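Local coordinates for protein probable arylamine n-acetyl transferase (Mycobacterium abscessus, PDB 4GUZ) that probably transfers an acetyl group from acetyl-coenzyme A to arylamine substrates, as other members of the arylamine N-acetyltransferase family do, at residues Y231-H239 with T249-T260; W48-K57 with F216-Q224. All blocks are in the same frame, centred on the assembly; numbering follows the deposited sequence.

In the fold
The two contacts share one antiparallel sheet and lie on the same side of the molecule, their centres about 13 Å apart. Interaction 2 is the buried one: the segment 48-57 meets the chain that enters strand 221-226, and side-chain amides and aromatic rings do much of the work. Interaction 1 is partly buried and lies further out, its centre about 20 Å from that of the chain, at the border formed by strand 246-251; there regular hairpin bonds, an arginine and a leucine-valine cluster hold that strand and the helix after it. Strands 221-226 and 229-234 are neighbours, and Leu233 N and His235 N probably bond to Val222 O and Ala220 O, which ties the two together.

Interaction 1. Residues Y231-H239 with T249-T260; sequences YILDHRELH and TRQLTPAEVLAT
The guanidinium of Arg236 has Pro254 CD over one face and the side-chain amide of Gln251 over the opposite one, while Leu252 O sits at its edge. Arg236 NE donates to Leu252 O at 3.0 Å, with the acceptor only 13° out of the guanidinium plane, and the bend at chi3 (56°) turns the group to meet it. Leu252 is thus gripped twice by one residue, because its N also donates to Arg236 O at 2.8 Å. The second flat group is the His239 ring: Thr249 CG2 stands over its centre, 3.5 Å from the centroid, in a CH-pi contact, and Glu237 O lies at its edge. Arg247 holds the ring through His239 ND1.

Between these groups Leu238 and Arg250 form a hydrogen-bonded antiparallel pair, N to O in both directions. On their face of the sheet Leu252 CD1 packs against Leu233 CD1 at 3.9 Å and also reaches Leu238 CB, Val257 CG1 closes on Leu233 CD2, and Leu238 CD2 meets Thr260 CG2 tip to tip at 4.0 Å. The helix itself starts with a capping box: Glu256 N donates to Thr253 OG1 (3.2 Å), and Thr253 N to Glu256 OE1 (2.8 Å).

A type II' turn from Asp234 to Glu237 joins strands 229-234 and 237-242; strand 246-251 follows as the outermost strand, and helix 254-263 folds back against the sheet. Helix 271-282 packs beyond it, touching Pro254 and Val257 and taking the bond from Arg236 NH1 at Leu281 O.

Interaction 2. Residues W48-K57 with F216-Q224; sequences WENLDAVLHK and FSTRAFVQQ
Asn50 puts its amide into the bend of 216-221 and uses both ends. With CG between the backbone N and the carbonyl carbon (chi1 71°), Asn50 OD1 accepts from Phe221 N, 2.8 Å away and above the carbonyl plane. Asn50 ND2 donates to Arg219 O at 3.0 Å, nearly in its own amide plane. It also donates to Phe216 O, tilted from that plane. Three bonds therefore fix the amide's rotation.

Trp48 swings its indole away from its backbone N (chi1 -159°). Its six-membered ring meets the Phe216 ring edge-to-face, CH2 foremost, planes at 68°. Trp48 CZ3 lies 3.8 Å from Phe221 CD2, at the edge of that ring. Gln223 runs alongside, its NE2 3.3 Å above the Trp48 indole plane.

Lys57 is bent at chi2 and chi4, which curls Lys57 NZ back to Ser217 O (2.8 Å) and Ala53 O, two acceptors whose repulsion the ammonium probably relieves. Val54 CG2 packs on the peptide between Arg219 and Ala220, where Ala220 N is buried without a partner.

Trp48 O accepts from Gln223 N, a sheet-like junction bordering strand 221-226. The indole also stacks on His82 and lies near, without touching, Cys79, His116 and Asp131, whose geometry is consistent with the family's Cys-His-Asp catalytic triad.

Interaction 1. Residues Y231-H239 with T249-T260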
loop_
_atom_site.group_PDB
_atom_site.type_symbol
_atom_site.label_atom_id
_atom_site.label_comp_id
_atom_site.label_asym_id
_atom_site.label_seq_id
_atom_site.Cartn_x
_atom_site.Cartn_y
_atom_site.Cartn_z
ATOM N N TYR A 231 9.386 -5.774 -7.984
ATOM C CA TYR A 231 10.545 -4.887 -7.916
ATOM C C TYR A 231 10.411 -3.977 -6.736
ATOM O O TYR A 231 9.322 -3.446 -6.473
ATOM C CB TYR A 231 10.695 -3.985 -9.151
ATOM C CG TYR A 231 11.018 -4.682 -10.441
ATOM C CD1 TYR A 231 12.335 -4.975 -10.785
ATOM C CD2 TYR A 231 10.024 -4.949 -11.374
ATOM C CE1 TYR A 231 12.647 -5.578 -12.003
ATOM C CE2 TYR A 231 10.323 -5.548 -12.595
ATOM C CZ TYR A 231 11.634 -5.861 -12.907
ATOM O OH TYR A 231 11.906 -6.446 -14.123
ATOM N N ILE A 232 11.522 -3.741 -6.074
ATOM C CA ILE A 232 11.626 -2.820 -4.956
ATOM C C ILE A 232 12.908 -2.032 -5.130
ATOM O O ILE A 232 13.975 -2.637 -5.176
ATOM C CB ILE A 232 11.604 -3.496 -3.545
ATOM C CG1 ILE A 232 10.303 -4.289 -3.247
ATOM C CG2 ILE A 232 11.860 -2.433 -2.448
ATOM C CD1 ILE A 232 10.310 -5.152 -1.869
ATOM N N LEU A 233 12.810 -0.705 -5.191
ATOM C CA LEU A 233 13.980 0.158 -5.170
ATOM C C LEU A 233 14.167 0.608 -3.719
ATOM O O LEU A 233 13.300 1.278 -3.149
ATOM C CB LEU A 233 13.831 1.345 -6.138
ATOM C CG LEU A 233 14.970 2.365 -6.119
ATOM C CD1 LEU A 233 16.262 1.769 -6.694
ATOM C CD2 LEU A 233 14.594 3.625 -6.860
ATOM N N ASP A 234 15.262 0.165 -3.095
ATOM C CA ASP A 234 15.549 0.492 -1.711
ATOM C C ASP A 234 16.687 1.513 -1.763
ATOM O O ASP A 234 17.859 1.139 -1.856
ATOM C CB ASP A 234 15.897 -0.792 -0.920
ATOM C CG ASP A 234 16.035 -0.588 0.579
ATOM O OD1 ASP A 234 15.862 0.561 1.041
ATOM O OD2 ASP A 234 16.320 -1.586 1.297
ATOM N N HIS A 235 16.309 2.806 -1.839
ATOM C CA HIS A 235 17.199 3.967 -1.986
ATOM C C HIS A 235 17.811 3.896 -3.401
ATOM O O HIS A 235 17.115 4.255 -4.355
ATOM C CB HIS A 235 18.245 4.058 -0.852
ATOM C CG HIS A 235 18.967 5.366 -0.783
ATOM N ND1 HIS A 235 18.283 6.566 -0.708
ATOM C CD2 HIS A 235 20.295 5.616 -0.718
ATOM C CE1 HIS A 235 19.214 7.505 -0.631
ATOM N NE2 HIS A 235 20.437 6.985 -0.625
ATOM N N ARG A 236 19.036 3.364 -3.552
ATOM C CA ARG A 236 19.697 3.197 -4.860
ATOM C C ARG A 236 19.874 1.699 -5.215
ATOM O O ARG A 236 20.474 1.369 -6.238
ATOM C CB ARG A 236 21.066 3.909 -4.852
ATOM C CG ARG A 236 20.978 5.423 -5.021
ATOM C CD ARG A 236 22.295 6.115 -4.689
ATOM N NE ARG A 236 23.422 5.607 -5.477
ATOM C CZ ARG A 236 24.664 6.084 -5.417
ATOM N NH1 ARG A 236 24.956 7.101 -4.613
ATOM N NH2 ARG A 236 25.620 5.557 -6.172
ATOM N N GLU A 237 19.398 0.800 -4.349
ATOM C CA GLU A 237 19.533 -0.635 -4.567
ATOM C C GLU A 237 18.280 -1.181 -5.209
ATOM O O GLU A 237 17.207 -1.096 -4.620
ATOM C CB GLU A 237 19.801 -1.362 -3.244
ATOM C CG GLU A 237 20.381 -2.756 -3.418
ATOM C CD GLU A 237 21.829 -2.848 -3.870
ATOM O OE1 GLU A 237 22.603 -1.890 -3.652
ATOM O OE2 GLU A 237 22.221 -3.943 -4.320
ATOM N N LEU A 238 18.417 -1.755 -6.395
ATOM C CA LEU A 238 17.252 -2.315 -7.078
ATOM C C LEU A 238 17.151 -3.776 -6.777
ATOM O O LEU A 238 18.053 -4.522 -7.133
ATOM C CB LEU A 238 17.324 -2.084 -8.598
ATOM C CG LEU A 238 16.116 -2.600 -9.423
ATOM C CD1 LEU A 238 14.804 -1.890 -9.036
ATOM C CD2 LEU A 238 16.385 -2.442 -10.920
ATOM N N HIS A 239 16.045 -4.191 -6.157
ATOM C CA HIS A 239 15.745 -5.587 -5.836
ATOM C C HIS A 239 14.795 -6.150 -6.896
ATOM O O HIS A 239 13.757 -5.543 -7.177
ATOM C CB HIS A 239 15.111 -5.726 -4.431
ATOM C CG HIS A 239 15.997 -5.341 -3.289
ATOM N ND1 HIS A 239 16.188 -6.191 -2.215
ATOM C CD2 HIS A 239 16.691 -4.200 -3.069
ATOM C CE1 HIS A 239 17.005 -5.554 -1.391
ATOM N NE2 HIS A 239 17.322 -4.347 -1.855
ATOM N N THR A 249 19.932 -8.324 -6.380
ATOM C CA THR A 249 20.065 -6.897 -6.076
ATOM C C THR A 249 21.223 -6.278 -6.831
ATOM O O THR A 249 22.248 -6.935 -7.025
ATOM C CB THR A 249 20.276 -6.702 -4.544
ATOM O OG1 THR A 249 21.436 -7.438 -4.122
ATOM C CG2 THR A 249 19.084 -7.174 -3.721
ATOM N N ARG A 250 21.059 -5.020 -7.255
ATOM C CA ARG A 250 22.098 -4.263 -7.944
ATOM C C ARG A 250 22.022 -2.779 -7.552
ATOM O O ARG A 250 20.915 -2.234 -7.406
ATOM C CB ARG A 250 22.045 -4.451 -9.470
ATOM C CG ARG A 250 20.764 -3.991 -10.156
ATOM C CD ARG A 250 20.825 -4.182 -11.667
ATOM N NE ARG A 250 21.638 -3.147 -12.310
ATOM C CZ ARG A 250 21.166 -2.222 -13.138
ATOM N NH1 ARG A 250 19.873 -2.188 -13.441
ATOM N NH2 ARG A 250 21.981 -1.316 -13.665
ATOM N N GLN A 251 23.203 -2.149 -7.335
ATOM C CA GLN A 251 23.286 -0.737 -6.999
ATOM C C GLN A 251 23.189 0.104 -8.269
ATOM O O GLN A 251 23.848 -0.198 -9.269
ATOM C CB GLN A 251 24.585 -0.415 -6.228
ATOM C CG GLN A 251 24.707 1.063 -5.806
ATOM C CD GLN A 251 24.182 1.389 -4.419
ATOM O OE1 GLN A 251 23.176 0.840 -3.919
ATOM N NE2 GLN A 251 24.835 2.344 -3.779
ATOM N N LEU A 252 22.405 1.174 -8.209
ATOM C CA LEU A 252 22.224 2.101 -9.315
ATOM C C LEU A 252 22.916 3.404 -9.005
ATOM O O LEU A 252 22.962 3.815 -7.841
ATOM C CB LEU A 252 20.723 2.360 -9.567
ATOM C CG LEU A 252 19.815 1.150 -9.889
ATOM C CD1 LEU A 252 18.377 1.569 -9.934
ATOM C CD2 LEU A 252 20.151 0.544 -11.234
ATOM N N THR A 253 23.457 4.055 -10.046
ATOM C CA THR A 253 24.033 5.391 -9.939
ATOM C C THR A 253 22.858 6.380 -9.818
ATOM O O THR A 253 21.758 6.018 -10.252
ATOM C CB THR A 253 24.888 5.732 -11.184
ATOM O OG1 THR A 253 24.034 5.770 -12.324
ATOM C CG2 THR A 253 26.070 4.785 -11.402
ATOM N N PRO A 254 23.050 7.647 -9.377
ATOM C CA PRO A 254 21.914 8.585 -9.332
ATOM C C PRO A 254 21.163 8.702 -10.678
ATOM O O PRO A 254 19.929 8.716 -10.681
ATOM C CB PRO A 254 22.582 9.898 -8.920
ATOM C CG PRO A 254 23.732 9.463 -8.080
ATOM C CD PRO A 254 24.267 8.272 -8.814
ATOM N N ALA A 255 21.888 8.705 -11.817
ATOM C CA ALA A 255 21.272 8.760 -13.144
ATOM C C ALA A 255 20.485 7.476 -13.468
ATOM O O ALA A 255 19.396 7.566 -14.048
ATOM C CB ALA A 255 22.333 8.999 -14.206
ATOM N N GLU A 256 21.018 6.286 -13.093
ATOM C CA GLU A 256 20.329 5.014 -13.354
ATOM C C GLU A 256 19.013 4.936 -12.568
ATOM O O GLU A 256 18.048 4.370 -13.075
ATOM C CB GLU A 256 21.219 3.818 -13.023
ATOM C CG GLU A 256 22.269 3.528 -14.086
ATOM C CD GLU A 256 23.405 2.621 -13.647
ATOM O OE1 GLU A 256 23.693 2.561 -12.430
ATOM O OE2 GLU A 256 24.036 1.998 -14.529
ATOM N N VAL A 257 18.967 5.543 -11.357
ATOM C CA VAL A 257 17.748 5.597 -10.527
ATOM C C VAL A 257 16.646 6.317 -11.305
ATOM O O VAL A 257 15.550 5.765 -11.432
ATOM C CB VAL A 257 17.988 6.255 -9.142
ATOM C CG1 VAL A 257 16.657 6.502 -8.404
ATOM C CG2 VAL A 257 18.911 5.391 -8.293
ATOM N N LEU A 258 16.935 7.525 -11.851
ATOM C CA LEU A 258 15.927 8.248 -12.644
ATOM C C LEU A 258 15.486 7.430 -13.853
ATOM O O LEU A 258 14.300 7.424 -14.186
ATOM C CB LEU A 258 16.432 9.622 -13.124
ATOM C CG LEU A 258 16.894 10.652 -12.090
ATOM C CD1 LEU A 258 17.306 11.931 -12.806
ATOM C CD2 LEU A 258 15.780 11.006 -11.112
ATOM N N ALA A 259 16.443 6.749 -14.527
ATOM C CA ALA A 259 16.123 5.893 -15.680
ATOM C C ALA A 259 15.225 4.725 -15.266
ATOM O O ALA A 259 14.216 4.471 -15.921
ATOM C CB ALA A 259 17.398 5.365 -16.323
ATOM N N THR A 260 15.595 4.018 -14.178
ATOM C CA THR A 260 14.848 2.865 -13.647
ATOM C C THR A 260 13.454 3.303 -13.200
ATOM O O THR A 260 12.483 2.598 -13.487
ATOM C CB THR A 260 15.638 2.182 -12.511
ATOM O OG1 THR A 260 16.815 1.595 -13.077
ATOM C CG2 THR A 260 14.847 1.099 -11.820
#

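Interaction 2. Residues W48-K57 with F216-Q224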
loop_
_atom_site.group_PDB
_atom_site.type_symbol
_atom_site.label_atom_id
_atom_site.label_comp_id
_atom_site.label_asym_id
_atom_site.label_seq_id
_atom_site.Cartn_x
_atom_site.Cartn_y
_atom_site.Cartn_z
ATOM N N TRP A 48 3.454 2.784 -6.429
ATOM C CA TRP A 48 3.812 2.847 -5.011
ATOM C C TRP A 48 5.178 3.471 -4.841
ATOM O O TRP A 48 6.158 2.965 -5.372
ATOM C CB TRP A 48 3.755 1.460 -4.349
ATOM C CG TRP A 48 3.615 1.517 -2.845
ATOM C CD1 TRP A 48 2.478 1.303 -2.128
ATOM C CD2 TRP A 48 4.629 1.896 -1.889
ATOM N NE1 TRP A 48 2.732 1.435 -0.783
ATOM C CE2 TRP A 48 4.029 1.862 -0.610
ATOM C CE3 TRP A 48 5.988 2.255 -1.985
ATOM C CZ2 TRP A 48 4.741 2.149 0.559
ATOM C CZ3 TRP A 48 6.682 2.581 -0.828
ATOM C CH2 TRP A 48 6.067 2.505 0.428
ATOM N N GLU A 49 5.244 4.585 -4.101
ATOM C CA GLU A 49 6.488 5.322 -3.835
ATOM C C GLU A 49 6.283 6.329 -2.706
ATOM O O GLU A 49 5.145 6.672 -2.389
ATOM C CB GLU A 49 6.989 6.028 -5.110
ATOM C CG GLU A 49 5.918 6.886 -5.745
ATOM C CD GLU A 49 6.280 8.322 -6.058
ATOM O OE1 GLU A 49 6.833 9.013 -5.174
ATOM O OE2 GLU A 49 5.956 8.772 -7.179
ATOM N N ASN A 50 7.386 6.832 -2.138
ATOM C CA ASN A 50 7.399 7.787 -1.019
ATOM C C ASN A 50 8.210 9.049 -1.358
ATOM O O ASN A 50 8.701 9.706 -0.429
ATOM C CB ASN A 50 8.062 7.096 0.199
ATOM C CG ASN A 50 9.566 6.891 0.017
ATOM O OD1 ASN A 50 10.085 6.784 -1.112
ATOM N ND2 ASN A 50 10.313 6.935 1.113
ATOM N N LEU A 51 8.406 9.363 -2.667
ATOM C CA LEU A 51 9.312 10.433 -3.079
ATOM C C LEU A 51 8.905 11.824 -2.582
ATOM O O LEU A 51 9.793 12.649 -2.396
ATOM C CB LEU A 51 9.581 10.449 -4.599
ATOM C CG LEU A 51 10.191 9.141 -5.178
ATOM C CD1 LEU A 51 10.237 9.155 -6.720
ATOM C CD2 LEU A 51 11.555 8.850 -4.593
ATOM N N ASP A 52 7.611 12.056 -2.267
ATOM C CA ASP A 52 7.166 13.320 -1.697
ATOM C C ASP A 52 7.719 13.494 -0.299
ATOM O O ASP A 52 8.099 14.614 0.061
ATOM C CB ASP A 52 5.638 13.413 -1.697
ATOM C CG ASP A 52 5.050 13.815 -3.031
ATOM O OD1 ASP A 52 5.835 14.043 -3.990
ATOM O OD2 ASP A 52 3.815 13.856 -3.137
ATOM N N ALA A 53 7.803 12.402 0.482
ATOM C CA ALA A 53 8.341 12.435 1.850
ATOM C C ALA A 53 9.842 12.627 1.832
ATOM O O ALA A 53 10.380 13.376 2.659
ATOM C CB ALA A 53 7.984 11.154 2.603
ATOM N N VAL A 54 10.523 11.975 0.870
ATOM C CA VAL A 54 11.975 12.082 0.745
ATOM C C VAL A 54 12.362 13.507 0.316
ATOM O O VAL A 54 13.327 14.043 0.856
ATOM C CB VAL A 54 12.554 11.008 -0.214
ATOM C CG1 VAL A 54 14.077 11.097 -0.296
ATOM C CG2 VAL A 54 12.128 9.605 0.226
ATOM N N LEU A 55 11.592 14.118 -0.611
ATOM C CA LEU A 55 11.868 15.455 -1.151
ATOM C C LEU A 55 11.284 16.608 -0.324
ATOM O O LEU A 55 11.862 17.694 -0.350
ATOM C CB LEU A 55 11.339 15.586 -2.600
ATOM C CG LEU A 55 11.934 14.644 -3.682
ATOM C CD1 LEU A 55 10.997 14.521 -4.876
ATOM C CD2 LEU A 55 13.274 15.132 -4.171
ATOM N N HIS A 56 10.122 16.419 0.337
ATOM C CA HIS A 56 9.454 17.524 1.030
ATOM C C HIS A 56 9.006 17.248 2.488
ATOM O O HIS A 56 8.513 18.187 3.123
ATOM C CB HIS A 56 8.227 17.983 0.211
ATOM C CG HIS A 56 8.517 18.263 -1.236
ATOM N ND1 HIS A 56 9.449 19.219 -1.619
ATOM C CD2 HIS A 56 7.996 17.690 -2.348
ATOM C CE1 HIS A 56 9.478 19.181 -2.942
ATOM N NE2 HIS A 56 8.610 18.286 -3.427
ATOM N N LYS A 57 9.184 16.006 3.026
ATOM C CA LYS A 57 8.781 15.631 4.398
ATOM C C LYS A 57 7.267 15.903 4.614
ATOM O O LYS A 57 6.822 16.141 5.748
ATOM C CB LYS A 57 9.633 16.373 5.467
ATOM C CG LYS A 57 11.152 16.191 5.328
ATOM C CD LYS A 57 11.661 14.897 5.976
ATOM C CE LYS A 57 12.971 14.443 5.370
ATOM N NZ LYS A 57 12.851 14.208 3.902
ATOM N N PHE A 216 10.691 5.751 5.938
ATOM C CA PHE A 216 10.170 6.310 4.688
ATOM C C PHE A 216 10.340 7.846 4.585
ATOM O O PHE A 216 10.061 8.408 3.523
ATOM C CB PHE A 216 8.682 5.921 4.490
ATOM C CG PHE A 216 8.380 4.440 4.335
ATOM C CD1 PHE A 216 9.288 3.584 3.715
ATOM C CD2 PHE A 216 7.158 3.916 4.740
ATOM C CE1 PHE A 216 9.001 2.221 3.558
ATOM C CE2 PHE A 216 6.865 2.556 4.568
ATOM C CZ PHE A 216 7.791 1.716 3.984
ATOM N N SER A 217 10.820 8.522 5.651
ATOM C CA SER A 217 10.968 9.978 5.612
ATOM C C SER A 217 12.211 10.461 4.857
ATOM O O SER A 217 12.161 11.529 4.241
ATOM C CB SER A 217 10.991 10.562 7.025
ATOM O OG SER A 217 12.133 10.156 7.761
ATOM N N THR A 218 13.334 9.713 4.930
ATOM C CA THR A 218 14.581 10.201 4.344
ATOM C C THR A 218 15.073 9.466 3.088
ATOM O O THR A 218 15.795 10.087 2.304
ATOM C CB THR A 218 15.697 10.199 5.404
ATOM O OG1 THR A 218 15.717 8.944 6.092
ATOM C CG2 THR A 218 15.545 11.348 6.412
ATOM N N ARG A 219 14.744 8.175 2.896
ATOM C CA ARG A 219 15.307 7.460 1.744
ATOM C C ARG A 219 14.241 6.857 0.837
ATOM O O ARG A 219 13.249 6.335 1.327
ATOM C CB ARG A 219 16.263 6.377 2.232
ATOM C CG ARG A 219 17.530 6.964 2.879
ATOM C CD ARG A 219 18.183 6.010 3.852
ATOM N NE ARG A 219 18.445 4.696 3.260
ATOM C CZ ARG A 219 19.576 4.346 2.663
ATOM N NH1 ARG A 219 20.572 5.215 2.548
ATOM N NH2 ARG A 219 19.724 3.119 2.176
ATOM N N ALA A 220 14.461 6.949 -0.497
ATOM C CA ALA A 220 13.558 6.473 -1.544
ATOM C C ALA A 220 13.188 4.998 -1.369
ATOM O O ALA A 220 14.041 4.169 -1.086
ATOM C CB ALA A 220 14.187 6.689 -2.914
ATOM N N PHE A 221 11.883 4.705 -1.457
ATOM C CA PHE A 221 11.347 3.347 -1.390
ATOM C C PHE A 221 10.251 3.288 -2.420
ATOM O O PHE A 221 9.282 4.038 -2.325
ATOM C CB PHE A 221 10.856 2.962 0.012
ATOM C CG PHE A 221 10.914 1.470 0.282
ATOM C CD1 PHE A 221 12.126 0.838 0.536
ATOM C CD2 PHE A 221 9.754 0.705 0.312
ATOM C CE1 PHE A 221 12.176 -0.543 0.781
ATOM C CE2 PHE A 221 9.799 -0.666 0.613
ATOM C CZ PHE A 221 11.008 -1.279 0.843
ATOM N N VAL A 222 10.467 2.497 -3.467
ATOM C CA VAL A 222 9.538 2.390 -4.594
ATOM C C VAL A 222 9.222 0.914 -4.805
ATOM O O VAL A 222 10.110 0.070 -4.687
ATOM C CB VAL A 222 10.147 3.075 -5.852
ATOM C CG1 VAL A 222 9.197 3.010 -7.032
ATOM C CG2 VAL A 222 10.525 4.532 -5.556
ATOM N N GLN A 223 7.939 0.581 -5.035
ATOM C CA GLN A 223 7.579 -0.836 -5.134
ATOM C C GLN A 223 6.615 -1.105 -6.264
ATOM O O GLN A 223 5.851 -0.224 -6.647
ATOM C CB GLN A 223 6.957 -1.316 -3.804
ATOM C CG GLN A 223 7.824 -1.083 -2.541
ATOM C CD GLN A 223 7.160 -1.695 -1.345
ATOM O OE1 GLN A 223 7.037 -2.909 -1.250
ATOM N NE2 GLN A 223 6.661 -0.864 -0.419
ATOM N N GLN A 224 6.647 -2.345 -6.790
ATOM C CA GLN A 224 5.727 -2.791 -7.837
ATOM C C GLN A 224 5.558 -4.289 -7.707
ATOM O O GLN A 224 6.544 -4.988 -7.514
ATOM C CB GLN A 224 6.241 -2.393 -9.253
ATOM C CG GLN A 224 5.337 -2.867 -10.416
ATOM C CD GLN A 224 6.063 -2.694 -11.733
ATOM O OE1 GLN A 224 6.131 -1.591 -12.311
ATOM N NE2 GLN A 224 6.692 -3.764 -12.196
HETATM O O HOH W 1 4.346 0.774 -8.532
#